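Local coordinates for probable chitinase A (Chromobacterium violaceum, PDB 4TX8), which probably hydrolyses chitin internally as a family 18 glycoside hydrolase, with an attached module likely to bind chitin, at residues G111-F116 with S398-R403. Residues are numbered along the deposited sequence; the frame is centred on the assembly and turned at random.
Sequences GYWHNF and SINWDR
The imidazole of His114 lies sandwiched, with Asn400 on one face and Phe116 CZ over the other, offset toward the imidazole's rim. The Asn400 amide stacks flat on it, the planes only 3° apart, and Asn400 CB sits over the ring centre, 3.4 Å from the centroid, a CH-pi contact. The imidazole's edge is directed at the face of the Trp401 five-membered ring, an offset edge-to-face pair with His114 CE1 3.8 Å from Trp401 CD1.

In this GH18 TIM barrel, the contact joins the first helical turn after strand 393-397 to the C-terminal end of neighbouring strand 108-114. Asn400 CG stands anti to its own carbonyl carbon (chi1 -70°), bringing the amide over the ring, and chi2 (59°) turns it nearly parallel. OD1 accepts a nearly straight bond from His114 N (2.8 Å), the N-H coming from above the amide plane rather than along a lone pair, while ND2 reaches His114 O through a water. Earlier in the strand, Ile399 N donates to Tyr112 O (2.8 Å), and Ile399 CD1 rests on Gly111.

Ser398, the helix N-cap, accepts from Trp401 N through OG, which is also hydrogen-bonded to His114 NE2 (2.7 Å), either able to donate. One hydroxyl thus joins helix start and imidazole, fixing the ring's rotation while Asn400 OD1 holds the His114 backbone.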
# COMPACT_ATOMS: atom_id res chain seq x y z
N GLY A 111 3.60 0.59 -3.56
CA GLY A 111 2.72 1.74 -3.69
C GLY A 111 1.45 1.45 -4.46
O GLY A 111 1.42 0.56 -5.31
N TYR A 112 0.40 2.21 -4.17
CA TYR A 112 -0.88 2.06 -4.85
C TYR A 112 -1.00 3.02 -6.02
O TYR A 112 -0.74 4.21 -5.90
CB TYR A 112 -2.04 2.27 -3.88
CG TYR A 112 -2.22 1.15 -2.88
CD1 TYR A 112 -1.42 1.06 -1.75
CD2 TYR A 112 -3.19 0.16 -3.09
CE1 TYR A 112 -1.58 0.03 -0.84
CE2 TYR A 112 -3.36 -0.87 -2.18
CZ TYR A 112 -2.55 -0.93 -1.06
OH TYR A 112 -2.72 -1.96 -0.17
N TRP A 113 -1.42 2.48 -7.16
CA TRP A 113 -1.64 3.23 -8.38
C TRP A 113 -3.14 3.47 -8.57
O TRP A 113 -3.92 2.52 -8.63
CB TRP A 113 -1.03 2.47 -9.57
CG TRP A 113 -1.26 3.05 -10.94
CD1 TRP A 113 -0.49 3.98 -11.57
CD2 TRP A 113 -2.29 2.68 -11.86
NE1 TRP A 113 -1.00 4.23 -12.83
CE2 TRP A 113 -2.10 3.45 -13.03
CE3 TRP A 113 -3.37 1.79 -11.81
CZ2 TRP A 113 -2.95 3.36 -14.13
CZ3 TRP A 113 -4.21 1.70 -12.91
CH2 TRP A 113 -3.99 2.48 -14.06
N HIS A 114 -3.55 4.74 -8.62
CA HIS A 114 -4.97 5.09 -8.73
C HIS A 114 -5.57 4.68 -10.07
O HIS A 114 -5.22 5.24 -11.11
CB HIS A 114 -5.20 6.59 -8.55
CG HIS A 114 -4.77 7.14 -7.22
ND1 HIS A 114 -4.98 8.45 -6.86
CD2 HIS A 114 -4.14 6.55 -6.18
CE1 HIS A 114 -4.50 8.65 -5.65
NE2 HIS A 114 -3.98 7.52 -5.21
N ASN A 115 -6.50 3.72 -10.05
CA ASN A 115 -7.28 3.41 -11.24
C ASN A 115 -8.52 4.30 -11.28
O ASN A 115 -9.63 3.84 -11.53
CB ASN A 115 -7.67 1.93 -11.27
CG ASN A 115 -8.39 1.53 -12.54
OD1 ASN A 115 -8.01 1.93 -13.64
ND2 ASN A 115 -9.46 0.75 -12.40
N PHE A 116 -8.31 5.59 -11.01
CA PHE A 116 -9.40 6.55 -10.90
C PHE A 116 -8.85 7.97 -10.80
O PHE A 116 -7.64 8.17 -10.66
CB PHE A 116 -10.28 6.24 -9.68
CG PHE A 116 -9.52 6.17 -8.38
CD1 PHE A 116 -8.96 4.98 -7.94
CD2 PHE A 116 -9.38 7.30 -7.58
CE1 PHE A 116 -8.27 4.91 -6.74
CE2 PHE A 116 -8.69 7.23 -6.37
CZ PHE A 116 -8.14 6.04 -5.95
N SER A 398 0.19 7.18 -1.68
CA SER A 398 0.07 6.33 -2.86
C SER A 398 1.10 6.76 -3.90
O SER A 398 1.76 7.79 -3.75
CB SER A 398 -1.33 6.44 -3.46
OG SER A 398 -1.57 7.77 -3.92
N ILE A 399 1.22 5.97 -4.96
CA ILE A 399 2.06 6.33 -6.10
C ILE A 399 1.61 7.66 -6.71
O ILE A 399 2.44 8.53 -7.01
CB ILE A 399 2.04 5.22 -7.17
CG1 ILE A 399 2.65 3.93 -6.61
CG2 ILE A 399 2.76 5.67 -8.44
CD1 ILE A 399 2.80 2.82 -7.62
N ASN A 400 0.31 7.83 -6.87
CA ASN A 400 -0.24 9.05 -7.46
C ASN A 400 -0.02 10.30 -6.61
O ASN A 400 0.35 11.35 -7.13
CB ASN A 400 -1.73 8.89 -7.74
CG ASN A 400 -2.00 7.92 -8.88
OD1 ASN A 400 -1.60 6.76 -8.82
ND2 ASN A 400 -2.68 8.40 -9.91
N TRP A 401 -0.24 10.18 -5.30
CA TRP A 401 -0.01 11.33 -4.43
C TRP A 401 1.47 11.66 -4.37
O TRP A 401 1.85 12.83 -4.34
CB TRP A 401 -0.56 11.07 -3.02
CG TRP A 401 -2.01 11.42 -2.91
CD1 TRP A 401 -3.04 10.56 -2.67
CD2 TRP A 401 -2.60 12.72 -3.08
NE1 TRP A 401 -4.24 11.25 -2.65
CE2 TRP A 401 -3.99 12.57 -2.91
CE3 TRP A 401 -2.08 13.99 -3.35
CZ2 TRP A 401 -4.87 13.65 -3.00
CZ3 TRP A 401 -2.96 15.06 -3.45
CH2 TRP A 401 -4.33 14.88 -3.27
N ASP A 402 2.31 10.63 -4.38
CA ASP A 402 3.76 10.84 -4.40
C ASP A 402 4.19 11.56 -5.67
O ASP A 402 5.01 12.47 -5.63
CB ASP A 402 4.51 9.51 -4.26
CG ASP A 402 6.00 9.66 -4.50
OD1 ASP A 402 6.69 10.18 -3.60
OD2 ASP A 402 6.47 9.27 -5.59
N ARG A 403 3.62 11.14 -6.80
CA ARG A 403 3.90 11.75 -8.09
C ARG A 403 3.46 13.21 -8.12
O ARG A 403 4.20 14.10 -8.56
CB ARG A 403 3.21 10.96 -9.21
CG ARG A 403 3.29 11.58 -10.60
CD ARG A 403 2.59 10.66 -11.60
NE ARG A 403 2.48 11.22 -12.95
CZ ARG A 403 1.42 11.88 -13.41
NH1 ARG A 403 0.36 12.07 -12.63
NH2 ARG A 403 1.42 12.34 -14.65
O HOH W 1 -2.88 6.30 -12.08